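Side-chain contacts in putative uncharacterized protein ECU08_1170 (Encephalitozoon cuniculi, PDB 3Q87), which binds zinc and forms with the Mtq2 methyltransferase the complex that methylates the translation termination factor eRF1, probably acting as the enzyme's activator: residues 6-11 with 39-44; 58-63 with 91-96. All blocks are in the same frame, centred on the assembly; numbering follows the deposited sequence.

Interaction 1: 6-11 with 39-44; sequences LGLLKC and IFNKHM. With ZN (zinc ion), chain C.
The carbonyl oxygen of Gly-7 accepts a hydrogen bond from Ser-78 of the neighbouring methyltransferase chain, and the side chain of Met-44 packs against the same oxygen. Met-44 CG and Met-44 CE both lie 3.8 Å from Gly-7 O. The thioether can touch at two points because it is bent at both chi2 (-58°) and chi3 (-98°), which brings the methyl end round beside the carbonyl oxygen. Met-44 CG also packs 3.9 Å from Gly-7 CA, and the two alpha carbons, Gly-7 CA and Met-44 CA, come within 5.5 Å, with no side chain on the glycine to keep them apart. Asn-41 supplies the other half of the contact. Its side chain points toward 6-11, crosses that of Leu-8 at about a right angle and packs on it. Asn-41 is the centre of an inverse gamma turn, and its own carbonyl is used at once by the start of helix 42-59, Met-44 N donating to Asn-41 O at 2.9 Å. The two packing side chains are thus tied to one another through the backbone. Beyond the contact, 6-11 runs on to Cys-11, whose SG binds the zinc ion at 2.4 Å together with Cys-14, Cys-102 and Cys-105. Leu-8 and Lys-10 make backbone hydrogen bonds to the methyltransferase chain, where Leu-8 packs on Val-79, Asn-41 on Ile-26 and Met-44 on Asn-75. Between the segments the contact is van der Waals, although a carbonyl oxygen and an amide take part; the buried Gly-7 carbonyl finds its polar partner in the other protein, so this part of the activator is completed by the methyltransferase.

Interaction 2: 58-63 with 91-96; sequences NSLRDF and FGIDVV
Phe-63 lays its ring against Ile-93, the two side chains sliding past each other in opposite directions. Ile-93 CG2 sits over one face of the ring, while the other branch of the isoleucine meets one corner: Phe-63 CE2 is 3.7 Å from Ile-93 CD1 and 3.8 Å from Ile-93 CG1. The ring gets there with CG anti to the backbone nitrogen (chi1 171°). Leu-60 meets the same isoleucine differently, tip to tip, Leu-60 CD1 facing Ile-93 CD1 at 4.1 Å. Its second methyl makes a looser approach, with Leu-60 CD2 4.4 Å from Val-95 CG2. Ile-93 CD1 is therefore shared by the aromatic ring and a leucine methyl, and the leucine in turn spans two strand residues, Ile-93 and Val-95.

The turn that follows helix 42-59 brings both of these side chains to bear on the strand. Leu-60 is the first residue to leave helical backbone angles and opens a type I beta turn, closed by Phe-63 N donating to Leu-60 O at 2.8 Å. On the far side of this turn from the strand, Arg-61 folds back to the helix end, its NH1 giving a hydrogen bond of 2.8 Å to Asn-58 O; at 142° the bond is bent, and the donor lies above the carbonyl plane.

Across the segments every contact is between apolar side chains; these two hydrogen bonds only shape 58-63. Leu-60 and Phe-63 also rest on Ala-27 of strand 26-29, the antiparallel partner of strand 93-96, and Leu-60 and Val-95 both touch Cys-24 of strand 20-24. The C-terminal end of helix 42-59 and its turn thus lie against the two-stranded sheet, close to the edge strand of the four-stranded one.

How the interactions relate
Interaction 1 sits at the start of helix 42-59 and interaction 2 at its end and the turn beyond, so this one helix joins the two contacts, whose centres lie about 16 Å apart on opposite sides of the chain's centre. They also touch directly: the ring of Phe-91 packs on the first residues of 39-44, with Phe-91 CZ 3.5 Å from Ile-39 O and Phe-91 CE2 3.9 Å from Phe-40 CB. Interaction 1 faces the methyltransferase and leads along 6-11 to the zinc ion, 15.3 Å from Gly-7 CA. Interaction 2 lies farther from the metal, Ile-93 CD1 being 24.6 Å from the zinc ion.

Interaction 1: 6-11 with 39-44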
loop_
_atom_site.group_PDB
_atom_site.type_symbol
_atom_site.label_atom_id
_atom_site.label_comp_id
_atom_site.label_asym_id
_atom_site.label_seq_id
_atom_site.Cartn_x
_atom_site.Cartn_y
_atom_site.Cartn_z
ATOM N N LEU A 6 -6.142 8.865 0.399
ATOM C CA LEU A 6 -6.028 9.764 1.542
ATOM C C LEU A 6 -6.454 9.106 2.855
ATOM O O LEU A 6 -6.169 9.637 3.928
ATOM C CB LEU A 6 -6.823 11.050 1.324
ATOM C CG LEU A 6 -6.048 12.172 0.637
ATOM C CD1 LEU A 6 -6.975 13.329 0.434
ATOM C CD2 LEU A 6 -4.864 12.591 1.489
ATOM N N GLY A 7 -7.145 7.970 2.781
ATOM C CA GLY A 7 -7.427 7.209 3.987
ATOM C C GLY A 7 -6.283 6.294 4.418
ATOM O O GLY A 7 -6.292 5.750 5.522
ATOM N N LEU A 8 -5.294 6.126 3.550
ATOM C CA LEU A 8 -4.274 5.091 3.735
ATOM C C LEU A 8 -2.867 5.649 3.920
ATOM O O LEU A 8 -1.968 4.961 4.411
ATOM C CB LEU A 8 -4.278 4.147 2.526
ATOM C CG LEU A 8 -5.398 3.106 2.557
ATOM C CD1 LEU A 8 -5.942 2.817 1.180
ATOM C CD2 LEU A 8 -4.901 1.832 3.218
ATOM N N LEU A 9 -2.660 6.888 3.505
ATOM C CA LEU A 9 -1.325 7.462 3.551
ATOM C C LEU A 9 -1.161 8.280 4.817
ATOM O O LEU A 9 -2.129 8.790 5.348
ATOM C CB LEU A 9 -1.073 8.333 2.326
ATOM C CG LEU A 9 -0.798 7.669 0.971
ATOM C CD1 LEU A 9 -1.016 8.653 -0.159
ATOM C CD2 LEU A 9 0.616 7.126 0.923
ATOM N N LYS A 10 0.066 8.407 5.297
ATOM C CA LYS A 10 0.333 9.278 6.431
ATOM C C LYS A 10 1.707 9.919 6.294
ATOM O O LYS A 10 2.556 9.439 5.536
ATOM C CB LYS A 10 0.258 8.499 7.744
ATOM C CG LYS A 10 1.421 7.521 7.970
ATOM C CD LYS A 10 1.312 6.854 9.335
ATOM C CE LYS A 10 2.529 6.002 9.666
ATOM N NZ LYS A 10 3.696 6.834 10.056
ATOM N N CYS A 11 1.919 11.008 7.024
ATOM C CA CYS A 11 3.222 11.643 7.054
ATOM C C CYS A 11 4.211 10.690 7.686
ATOM O O CYS A 11 3.936 10.078 8.722
ATOM C CB CYS A 11 3.188 12.946 7.847
ATOM S SG CYS A 11 4.831 13.639 8.080
ATOM N N ILE A 39 -13.167 -0.810 -1.818
ATOM C CA ILE A 39 -13.310 -0.658 -0.389
ATOM C C ILE A 39 -12.475 0.537 0.074
ATOM O O ILE A 39 -11.315 0.676 -0.323
ATOM C CB ILE A 39 -12.839 -1.923 0.306
ATOM C CG1 ILE A 39 -13.590 -3.125 -0.272
ATOM C CG2 ILE A 39 -13.048 -1.833 1.801
ATOM C CD1 ILE A 39 -13.191 -4.414 0.342
ATOM N N PHE A 40 -13.073 1.415 0.878
ATOM C CA PHE A 40 -12.325 2.521 1.490
ATOM C C PHE A 40 -12.540 2.660 2.999
ATOM O O PHE A 40 -13.440 2.048 3.573
ATOM C CB PHE A 40 -12.584 3.846 0.759
ATOM C CG PHE A 40 -13.973 4.410 0.957
ATOM C CD1 PHE A 40 -15.078 3.828 0.339
ATOM C CD2 PHE A 40 -14.166 5.555 1.724
ATOM C CE1 PHE A 40 -16.359 4.358 0.504
ATOM C CE2 PHE A 40 -15.448 6.098 1.892
ATOM C CZ PHE A 40 -16.541 5.495 1.281
ATOM N N ASN A 41 -11.684 3.451 3.639
ATOM C CA ASN A 41 -11.723 3.656 5.084
ATOM C C ASN A 41 -12.701 4.768 5.434
ATOM O O ASN A 41 -12.319 5.931 5.642
ATOM C CB ASN A 41 -10.320 3.975 5.588
ATOM C CG ASN A 41 -9.308 2.968 5.099
ATOM O OD1 ASN A 41 -9.223 1.859 5.624
ATOM N ND2 ASN A 41 -8.560 3.332 4.062
ATOM N N LYS A 42 -13.974 4.391 5.472
ATOM C CA LYS A 42 -15.066 5.342 5.627
ATOM C C LYS A 42 -14.857 6.330 6.773
ATOM O O LYS A 42 -15.031 7.530 6.587
ATOM C CB LYS A 42 -16.395 4.598 5.756
ATOM C CG LYS A 42 -16.867 4.031 4.436
ATOM C CD LYS A 42 -18.130 3.204 4.578
ATOM C CE LYS A 42 -18.733 2.940 3.208
ATOM N NZ LYS A 42 -20.101 2.369 3.283
ATOM N N HIS A 43 -14.460 5.835 7.939
ATOM C CA HIS A 43 -14.258 6.701 9.093
ATOM C C HIS A 43 -13.281 7.855 8.826
ATOM O O HIS A 43 -13.404 8.936 9.424
ATOM C CB HIS A 43 -13.799 5.889 10.301
ATOM C CG HIS A 43 -12.378 5.431 10.215
ATOM N ND1 HIS A 43 -11.368 6.004 10.958
ATOM C CD2 HIS A 43 -11.797 4.455 9.477
ATOM C CE1 HIS A 43 -10.226 5.402 10.682
ATOM N NE2 HIS A 43 -10.458 4.457 9.785
ATOM N N MET A 44 -12.313 7.631 7.938
ATOM C CA MET A 44 -11.337 8.668 7.626
ATOM C C MET A 44 -12.025 9.837 6.930
ATOM O O MET A 44 -11.582 10.987 7.022
ATOM C CB MET A 44 -10.203 8.122 6.752
ATOM C CG MET A 44 -9.273 7.125 7.454
ATOM S SD MET A 44 -8.463 7.767 8.941
ATOM C CE MET A 44 -6.858 8.229 8.297
HETATM ZN ZN ZN C . 4.258 15.639 9.186
#

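Interaction 2: 58-63 with 91-96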
loop_
_atom_site.group_PDB
_atom_site.type_symbol
_atom_site.label_atom_id
_atom_site.label_comp_id
_atom_site.label_asym_id
_atom_site.label_seq_id
_atom_site.Cartn_x
_atom_site.Cartn_y
_atom_site.Cartn_z
ATOM N N ASN A 58 -12.219 20.972 -2.170
ATOM C CA ASN A 58 -11.499 22.224 -2.353
ATOM C C ASN A 58 -10.258 22.062 -3.221
ATOM O O ASN A 58 -9.998 22.882 -4.097
ATOM C CB ASN A 58 -11.092 22.804 -1.004
ATOM C CG ASN A 58 -10.526 24.190 -1.127
ATOM O OD1 ASN A 58 -11.033 25.006 -1.896
ATOM N ND2 ASN A 58 -9.469 24.471 -0.374
ATOM N N SER A 59 -9.486 21.006 -2.970
ATOM C CA SER A 59 -8.285 20.745 -3.751
ATOM C C SER A 59 -8.605 20.507 -5.226
ATOM O O SER A 59 -7.802 20.831 -6.110
ATOM C CB SER A 59 -7.532 19.532 -3.184
ATOM O OG SER A 59 -7.040 19.803 -1.882
ATOM N N LEU A 60 -9.771 19.939 -5.495
ATOM C CA LEU A 60 -10.108 19.578 -6.867
ATOM C C LEU A 60 -11.150 20.500 -7.501
ATOM O O LEU A 60 -11.784 20.132 -8.487
ATOM C CB LEU A 60 -10.586 18.133 -6.926
ATOM C CG LEU A 60 -9.504 17.093 -6.652
ATOM C CD1 LEU A 60 -10.134 15.797 -6.192
ATOM C CD2 LEU A 60 -8.651 16.884 -7.904
ATOM N N ARG A 61 -11.305 21.701 -6.956
ATOM C CA ARG A 61 -12.356 22.618 -7.414
ATOM C C ARG A 61 -12.221 23.030 -8.887
ATOM O O ARG A 61 -13.218 23.327 -9.551
ATOM C CB ARG A 61 -12.454 23.846 -6.500
ATOM C CG ARG A 61 -11.240 24.754 -6.543
ATOM C CD ARG A 61 -11.327 25.841 -5.487
ATOM N NE ARG A 61 -10.167 26.726 -5.533
ATOM C CZ ARG A 61 -9.021 26.495 -4.899
ATOM N NH1 ARG A 61 -8.874 25.401 -4.160
ATOM N NH2 ARG A 61 -8.018 27.359 -5.000
ATOM N N ASP A 62 -10.994 23.030 -9.395
ATOM C CA ASP A 62 -10.748 23.303 -10.807
ATOM C C ASP A 62 -10.844 22.047 -11.688
ATOM O O ASP A 62 -10.561 22.092 -12.887
ATOM C CB ASP A 62 -9.388 23.973 -10.989
ATOM C CG ASP A 62 -9.395 25.423 -10.559
ATOM O OD1 ASP A 62 -8.344 26.092 -10.691
ATOM O OD2 ASP A 62 -10.457 25.895 -10.089
ATOM N N PHE A 63 -11.234 20.927 -11.094
ATOM C CA PHE A 63 -11.478 19.717 -11.869
ATOM C C PHE A 63 -12.971 19.429 -11.958
ATOM O O PHE A 63 -13.640 19.251 -10.946
ATOM C CB PHE A 63 -10.753 18.524 -11.257
ATOM C CG PHE A 63 -11.122 17.208 -11.881
ATOM C CD1 PHE A 63 -10.496 16.777 -13.044
ATOM C CD2 PHE A 63 -12.086 16.395 -11.303
ATOM C CE1 PHE A 63 -10.824 15.557 -13.619
ATOM C CE2 PHE A 63 -12.418 15.175 -11.869
ATOM C CZ PHE A 63 -11.785 14.754 -13.030
ATOM N N PHE A 91 -12.858 7.066 -6.084
ATOM C CA PHE A 91 -12.289 6.042 -6.946
ATOM C C PHE A 91 -12.347 6.457 -8.396
ATOM O O PHE A 91 -11.691 5.861 -9.242
ATOM C CB PHE A 91 -13.028 4.710 -6.765
ATOM C CG PHE A 91 -12.688 3.997 -5.488
ATOM C CD1 PHE A 91 -11.644 3.080 -5.443
ATOM C CD2 PHE A 91 -13.406 4.249 -4.325
ATOM C CE1 PHE A 91 -11.322 2.430 -4.261
ATOM C CE2 PHE A 91 -13.086 3.605 -3.140
ATOM C CZ PHE A 91 -12.046 2.691 -3.109
ATOM N N GLY A 92 -13.144 7.481 -8.684
ATOM C CA GLY A 92 -13.410 7.869 -10.056
ATOM C C GLY A 92 -12.573 9.033 -10.542
ATOM O O GLY A 92 -12.777 9.536 -11.643
ATOM N N ILE A 93 -11.626 9.465 -9.716
ATOM C CA ILE A 93 -10.700 10.514 -10.114
ATOM C C ILE A 93 -9.275 10.060 -9.884
ATOM O O ILE A 93 -8.982 9.409 -8.888
ATOM C CB ILE A 93 -10.905 11.791 -9.287
ATOM C CG1 ILE A 93 -12.339 12.306 -9.434
ATOM C CG2 ILE A 93 -9.900 12.855 -9.706
ATOM C CD1 ILE A 93 -12.637 13.515 -8.561
ATOM N N ASP A 94 -8.383 10.441 -10.788
ATOM C CA ASP A 94 -6.974 10.141 -10.631
ATOM C C ASP A 94 -6.128 11.406 -10.762
ATOM O O ASP A 94 -6.111 12.052 -11.816
ATOM C CB ASP A 94 -6.538 9.113 -11.674
ATOM C CG ASP A 94 -5.076 8.745 -11.542
ATOM O OD1 ASP A 94 -4.668 8.333 -10.427
ATOM O OD2 ASP A 94 -4.340 8.861 -12.548
ATOM N N VAL A 95 -5.437 11.767 -9.689
ATOM C CA VAL A 95 -4.523 12.892 -9.741
ATOM C C VAL A 95 -3.242 12.397 -10.390
ATOM O O VAL A 95 -2.577 11.509 -9.853
ATOM C CB VAL A 95 -4.209 13.452 -8.328
ATOM C CG1 VAL A 95 -3.241 14.622 -8.419
ATOM C CG2 VAL A 95 -5.477 13.878 -7.630
ATOM N N VAL A 96 -2.900 12.945 -11.553
ATOM C CA VAL A 96 -1.683 12.512 -12.217
ATOM C C VAL A 96 -0.513 13.398 -11.791
ATOM O O VAL A 96 0.602 12.922 -11.631
ATOM C CB VAL A 96 -1.823 12.452 -13.772
ATOM C CG1 VAL A 96 -3.178 11.872 -14.177
ATOM C CG2 VAL A 96 -1.663 13.806 -14.357
#